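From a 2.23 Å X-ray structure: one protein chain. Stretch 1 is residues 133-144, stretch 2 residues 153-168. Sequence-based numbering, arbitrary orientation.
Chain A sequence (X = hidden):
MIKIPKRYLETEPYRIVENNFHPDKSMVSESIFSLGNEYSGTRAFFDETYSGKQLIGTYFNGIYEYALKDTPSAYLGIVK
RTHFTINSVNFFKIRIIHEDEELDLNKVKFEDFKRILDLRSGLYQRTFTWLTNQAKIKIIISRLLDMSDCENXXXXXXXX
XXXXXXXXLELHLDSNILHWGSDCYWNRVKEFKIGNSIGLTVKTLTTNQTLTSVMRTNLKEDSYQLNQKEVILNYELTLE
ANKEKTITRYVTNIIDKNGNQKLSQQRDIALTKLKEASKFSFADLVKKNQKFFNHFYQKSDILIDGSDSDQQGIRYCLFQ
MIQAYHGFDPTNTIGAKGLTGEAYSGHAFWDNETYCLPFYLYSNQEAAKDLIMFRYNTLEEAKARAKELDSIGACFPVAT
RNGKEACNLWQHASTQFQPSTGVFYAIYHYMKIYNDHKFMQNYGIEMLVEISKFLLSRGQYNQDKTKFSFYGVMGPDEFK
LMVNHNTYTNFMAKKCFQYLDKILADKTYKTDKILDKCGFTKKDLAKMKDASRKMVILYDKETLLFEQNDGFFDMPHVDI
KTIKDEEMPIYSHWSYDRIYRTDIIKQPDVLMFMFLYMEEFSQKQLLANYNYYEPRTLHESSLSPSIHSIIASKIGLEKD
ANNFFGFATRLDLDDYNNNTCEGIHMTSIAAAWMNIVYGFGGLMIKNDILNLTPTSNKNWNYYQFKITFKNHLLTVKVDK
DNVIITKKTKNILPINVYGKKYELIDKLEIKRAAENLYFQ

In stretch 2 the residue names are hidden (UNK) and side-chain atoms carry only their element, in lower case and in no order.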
# COMPACT_ATOMS: atom_id res chain seq x y z
N ASN A 133 -44.48 22.83 -26.44
CA ASN A 133 -45.90 23.27 -26.53
C ASN A 133 -46.32 23.24 -28.00
O ASN A 133 -46.42 22.12 -28.55
CB ASN A 133 -46.11 24.61 -25.81
CG ASN A 133 -45.95 24.46 -24.32
OD1 ASN A 133 -46.13 23.37 -23.78
ND2 ASN A 133 -45.58 25.53 -23.64
N GLN A 134 -46.56 24.40 -28.59
CA GLN A 134 -47.17 24.51 -29.94
C GLN A 134 -46.07 24.79 -30.96
O GLN A 134 -46.40 24.93 -32.13
CB GLN A 134 -48.25 25.60 -29.97
CG GLN A 134 -49.33 25.45 -28.90
CD GLN A 134 -49.83 24.03 -28.75
OE1 GLN A 134 -49.63 23.38 -27.73
NE2 GLN A 134 -50.47 23.53 -29.80
N ALA A 135 -44.82 24.90 -30.51
CA ALA A 135 -43.67 25.42 -31.29
C ALA A 135 -42.70 24.28 -31.59
O ALA A 135 -42.54 23.38 -30.73
CB ALA A 135 -42.97 26.51 -30.53
N LYS A 136 -42.12 24.33 -32.78
CA LYS A 136 -40.88 23.60 -33.16
C LYS A 136 -39.76 24.63 -33.33
O LYS A 136 -39.86 25.48 -34.26
CB LYS A 136 -41.12 22.79 -34.44
CG LYS A 136 -42.25 21.78 -34.32
CD LYS A 136 -42.26 20.77 -35.43
CE LYS A 136 -43.59 20.04 -35.47
NZ LYS A 136 -43.53 18.84 -36.33
N ILE A 137 -38.78 24.61 -32.42
CA ILE A 137 -37.61 25.53 -32.45
C ILE A 137 -36.34 24.74 -32.81
O ILE A 137 -35.89 23.87 -32.02
CB ILE A 137 -37.49 26.28 -31.12
CG1 ILE A 137 -38.87 26.68 -30.57
CG2 ILE A 137 -36.57 27.48 -31.28
CD1 ILE A 137 -38.81 27.52 -29.32
N LYS A 138 -35.81 25.01 -34.00
CA LYS A 138 -34.50 24.48 -34.46
C LYS A 138 -33.38 25.28 -33.77
O LYS A 138 -33.31 26.52 -33.95
CB LYS A 138 -34.43 24.51 -35.98
CG LYS A 138 -33.44 23.52 -36.57
CD LYS A 138 -32.97 23.93 -37.95
CE LYS A 138 -31.74 23.17 -38.40
NZ LYS A 138 -31.21 23.79 -39.64
N ILE A 139 -32.59 24.61 -32.94
CA ILE A 139 -31.45 25.19 -32.17
C ILE A 139 -30.17 24.73 -32.86
O ILE A 139 -30.00 23.51 -33.01
CB ILE A 139 -31.42 24.69 -30.71
CG1 ILE A 139 -32.76 24.82 -30.00
CG2 ILE A 139 -30.29 25.38 -29.95
CD1 ILE A 139 -33.31 26.19 -29.99
N ILE A 140 -29.27 25.66 -33.20
CA ILE A 140 -27.89 25.30 -33.62
C ILE A 140 -26.94 25.95 -32.62
O ILE A 140 -27.00 27.17 -32.49
CB ILE A 140 -27.59 25.75 -35.05
CG1 ILE A 140 -28.70 25.39 -36.04
CG2 ILE A 140 -26.24 25.21 -35.50
CD1 ILE A 140 -28.58 26.10 -37.40
N ILE A 141 -26.11 25.15 -31.93
CA ILE A 141 -25.08 25.64 -30.98
C ILE A 141 -23.71 25.27 -31.53
O ILE A 141 -23.41 24.08 -31.68
CB ILE A 141 -25.33 25.10 -29.56
CG1 ILE A 141 -26.72 25.49 -29.08
CG2 ILE A 141 -24.24 25.57 -28.60
CD1 ILE A 141 -27.10 24.91 -27.76
N SER A 142 -22.92 26.30 -31.85
CA SER A 142 -21.61 26.18 -32.51
C SER A 142 -20.54 26.66 -31.54
O SER A 142 -20.81 27.64 -30.82
CB SER A 142 -21.62 26.93 -33.82
OG SER A 142 -22.71 26.48 -34.63
N ARG A 143 -19.40 25.97 -31.45
CA ARG A 143 -18.26 26.49 -30.66
C ARG A 143 -16.88 26.12 -31.24
O ARG A 143 -16.73 25.13 -32.01
CB ARG A 143 -18.40 26.14 -29.18
CG ARG A 143 -18.68 24.69 -28.84
CD ARG A 143 -19.24 24.58 -27.44
NE ARG A 143 -18.71 23.41 -26.75
CZ ARG A 143 -19.23 22.83 -25.67
NH1 ARG A 143 -20.35 23.29 -25.13
NH2 ARG A 143 -18.65 21.76 -25.15
N LEU A 144 -15.93 26.95 -30.84
CA LEU A 144 -14.51 27.00 -31.26
C LEU A 144 -13.66 27.33 -30.03
O LEU A 144 -14.07 28.18 -29.23
CB LEU A 144 -14.32 28.14 -32.27
CG LEU A 144 -14.94 28.02 -33.65
CD1 LEU A 144 -14.84 29.36 -34.36
CD2 LEU A 144 -14.27 26.95 -34.49
N UNK A 153 -12.20 31.73 -26.63
CA UNK A 153 -13.21 30.72 -27.01
C UNK A 153 -14.43 31.46 -27.58
O UNK A 153 -14.72 32.58 -27.12
c UNK A 153 -13.62 29.89 -25.81
N UNK A 154 -15.13 30.85 -28.52
CA UNK A 154 -16.28 31.47 -29.20
C UNK A 154 -17.45 30.49 -29.19
O UNK A 154 -17.26 29.25 -29.34
o UNK A 154 -10.87 34.48 -30.83
c UNK A 154 -12.09 33.86 -30.80
c UNK A 154 -14.55 32.55 -30.68
c UNK A 154 -14.36 33.76 -30.04
c UNK A 154 -12.25 32.64 -31.42
c UNK A 154 -13.48 32.00 -31.37
c UNK A 154 -15.88 31.85 -30.62
c UNK A 154 -13.14 34.41 -30.08
N UNK A 155 -18.65 31.05 -29.08
CA UNK A 155 -19.90 30.27 -29.09
C UNK A 155 -20.92 31.06 -29.89
O UNK A 155 -20.98 32.28 -29.72
c UNK A 155 -20.41 30.04 -27.67
n UNK A 155 -22.29 27.80 -25.71
c UNK A 155 -22.10 29.03 -26.16
o UNK A 155 -22.24 30.04 -25.46
c UNK A 155 -21.64 29.15 -27.59
N UNK A 156 -21.66 30.37 -30.74
CA UNK A 156 -22.75 30.96 -31.53
C UNK A 156 -23.98 30.08 -31.30
O UNK A 156 -23.85 28.85 -31.32
c UNK A 156 -23.41 31.79 -33.84
s UNK A 156 -22.88 32.05 -35.55
c UNK A 156 -22.40 31.01 -33.02
c UNK A 156 -22.75 30.38 -36.20
N UNK A 157 -25.10 30.74 -31.01
CA UNK A 157 -26.42 30.12 -30.74
C UNK A 157 -27.43 30.77 -31.68
O UNK A 157 -27.58 32.01 -31.62
c UNK A 157 -26.82 30.28 -29.26
c UNK A 157 -28.11 29.54 -28.98
c UNK A 157 -25.70 29.85 -28.31
c UNK A 157 -25.85 30.37 -26.90
N UNK A 158 -28.08 29.96 -32.51
CA UNK A 158 -29.19 30.37 -33.39
C UNK A 158 -30.49 29.63 -33.02
O UNK A 158 -30.44 28.44 -32.64
c UNK A 158 -28.84 30.14 -34.81
o UNK A 158 -29.09 28.81 -35.16
N UNK A 159 -31.62 30.32 -33.16
CA UNK A 159 -32.98 29.82 -32.87
C UNK A 159 -33.82 29.99 -34.15
O UNK A 159 -33.73 31.07 -34.77
c UNK A 159 -31.23 31.33 -28.81
c UNK A 159 -32.50 29.40 -28.27
c UNK A 159 -32.84 30.50 -30.39
c UNK A 159 -31.54 30.33 -27.93
c UNK A 159 -31.89 31.42 -30.03
c UNK A 159 -33.58 30.61 -31.70
c UNK A 159 -33.15 29.49 -29.48
N UNK A 160 -34.54 28.96 -34.57
CA UNK A 160 -35.52 29.13 -35.68
C UNK A 160 -36.82 28.44 -35.29
O UNK A 160 -36.86 27.18 -35.34
c UNK A 160 -35.38 28.75 -39.57
o UNK A 160 -34.14 28.68 -39.70
o UNK A 160 -36.19 28.68 -40.52
c UNK A 160 -34.99 28.62 -37.01
c UNK A 160 -35.95 28.91 -38.16
N UNK A 161 -37.84 29.23 -34.94
CA UNK A 161 -39.20 28.76 -34.54
C UNK A 161 -40.10 28.67 -35.77
O UNK A 161 -40.01 29.57 -36.62
o UNK A 161 -40.93 29.07 -32.92
c UNK A 161 -39.80 29.68 -33.51
N UNK A 162 -40.92 27.62 -35.86
CA UNK A 162 -41.95 27.49 -36.92
C UNK A 162 -43.15 28.41 -36.62
O UNK A 162 -43.92 28.65 -37.55
c UNK A 162 -42.36 26.02 -37.16
o UNK A 162 -43.15 25.93 -34.89
c UNK A 162 -43.11 25.35 -36.01
o UNK A 162 -43.65 24.23 -36.24
N UNK A 163 -43.31 28.93 -35.40
CA UNK A 163 -44.37 29.94 -35.06
C UNK A 163 -43.73 31.12 -34.34
O UNK A 163 -42.67 30.94 -33.74
c UNK A 163 -46.08 28.40 -31.91
c UNK A 163 -45.50 29.35 -34.19
c UNK A 163 -44.99 28.83 -32.85
c UNK A 163 -46.29 28.29 -34.94
N UNK A 164 -44.40 32.27 -34.35
CA UNK A 164 -44.12 33.41 -33.43
C UNK A 164 -44.17 32.88 -31.99
O UNK A 164 -45.19 32.27 -31.62
c UNK A 164 -44.93 35.30 -34.95
c UNK A 164 -45.09 34.57 -33.63
o UNK A 164 -43.83 35.23 -35.54
o UNK A 164 -45.90 35.92 -35.40
N UNK A 165 -43.09 33.07 -31.23
CA UNK A 165 -43.04 32.76 -29.78
C UNK A 165 -41.90 33.54 -29.12
O UNK A 165 -41.03 34.12 -29.85
c UNK A 165 -41.53 30.71 -29.98
c UNK A 165 -42.88 31.25 -29.53
o UNK A 165 -43.05 31.03 -28.13
N UNK A 166 -41.88 33.52 -27.80
CA UNK A 166 -40.89 34.20 -26.93
C UNK A 166 -40.07 33.11 -26.24
O UNK A 166 -40.65 32.09 -25.83
o UNK A 166 -41.96 36.70 -27.60
c UNK A 166 -41.57 35.09 -25.88
c UNK A 166 -42.16 36.39 -26.40
o UNK A 166 -42.82 37.10 -25.60
N UNK A 167 -38.76 33.32 -26.12
CA UNK A 167 -37.89 32.42 -25.32
C UNK A 167 -37.00 33.28 -24.45
O UNK A 167 -36.80 34.46 -24.80
c UNK A 167 -35.92 32.25 -26.91
c UNK A 167 -37.95 30.77 -27.22
c UNK A 167 -34.93 31.34 -27.61
c UNK A 167 -37.06 31.49 -26.22
N UNK A 168 -36.45 32.68 -23.41
CA UNK A 168 -35.41 33.30 -22.58
C UNK A 168 -34.10 32.55 -22.80
O UNK A 168 -34.12 31.32 -22.80
c UNK A 168 -33.88 34.82 -18.13
c UNK A 168 -35.05 34.27 -20.26
c UNK A 168 -34.81 33.84 -18.83
n UNK A 168 -33.93 34.65 -16.67
c UNK A 168 -35.81 33.26 -21.10
O HOH W 1 -31.36 27.79 -35.75
O HOH W 2 -24.57 27.98 -34.05

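Position 153 has one side-chain carbon and nothing beyond it. Its CA lies 3.5 Å from Leu144 O. It is Ala153.

Position 154 has one carbon, then a ring of six carbons bearing one oxygen. Leu144 CB sits at the ring edge. A phenol ring makes this Tyr154; its CD2 is 4.1 Å from Leu144 CB. Tyr154 N donates to Leu144 O (3.0 Å), and Leu144 N donates to Tyr154 O (3.1 Å).

Position 155 has three carbons in a row, the third carrying one oxygen and one nitrogen. The nitrogen is 4.1 Å from Ile141 CG2. The longer amide is Gln155. Its amide group is hydrogen-bonded elsewhere in the structure.

Position 156 runs unbranched: two carbons, a sulfur, a carbon. The last carbon, beyond the sulfur, is 4.2 Å from Ser142 OG. This is Met156. The backbones pair through Ser142 N to Met156 O (2.8 Å) and Met156 N to Ser142 O (2.9 Å).

Position 157 has four carbons, forked at the first, with one arm two carbons long. The one-carbon arm is 4.3 Å from Ile141 CG1. That fork identifies Ile157.

Position 158 has one carbon and one oxygen, the oxygen 3.4 Å from Ile140 CB. It is Ser158. Water 1 links its OG (2.6 Å) to Lys138 O (2.9 Å).

Position 159 has one carbon and a ring of six carbons with no oxygen. A ring carbon packs 3.3 Å from Ile139 CD1, while Ile137 CG2 lies at the ring edge. It is Phe159.

Position 160 has three carbons, the third carrying two oxygens. Its CB is 4.3 Å from Lys138 CB. It is Glu160. Lys138 N donates to Glu160 O, and Glu160 N to Lys138 O, both at 2.8 Å.

Position 161 again has one carbon and one oxygen, the oxygen 3.9 Å from Ile137 CG1. It is Ser161.

Position 162 has two carbons, the second carrying two oxygens. One oxygen accepts from Lys136 N. It is Asp162, and Lys136 N to OD1 measures 2.8 Å. Asp162 N returns a bond to Lys136 O (2.9 Å).

Position 163 has four carbons forked like 157. The inner carbon of the longer arm is 3.9 Å from Ala135 CB. It is Ile163. Ser161 OG donates to Ile163 O (2.7 Å).

Position 164 has two carbons and two terminal oxygens, far from stretch 1. It is Asp164.

Position 165 has a carbon carrying one oxygen and one carbon. The methyl carbon is 4.2 Å from Ile137 CD1. It is Thr165.

Position 166 has the same atoms as 164 and no contact. It is Asp166.

Position 167 forks like 157. Its one-carbon arm is 4.0 Å from Ile137 CD1. It is Ile167.

Position 168 has four carbons ending in nitrogen, out of reach. It is Lys168.

The contact is an antiparallel strand pair. Backbone bonds join alternate pairs, and the carboxylate of Asp162 extends the ladder. Ile137, Ile139 and Ile141 pack beside Phe159 and Ile157 on one face; water 2 bridges Ser142 OG (2.5 Å) and Met156 O (3.0 Å) on the other.

Stretch 2, residues 153-168: AYQMISFESDIDTDIK
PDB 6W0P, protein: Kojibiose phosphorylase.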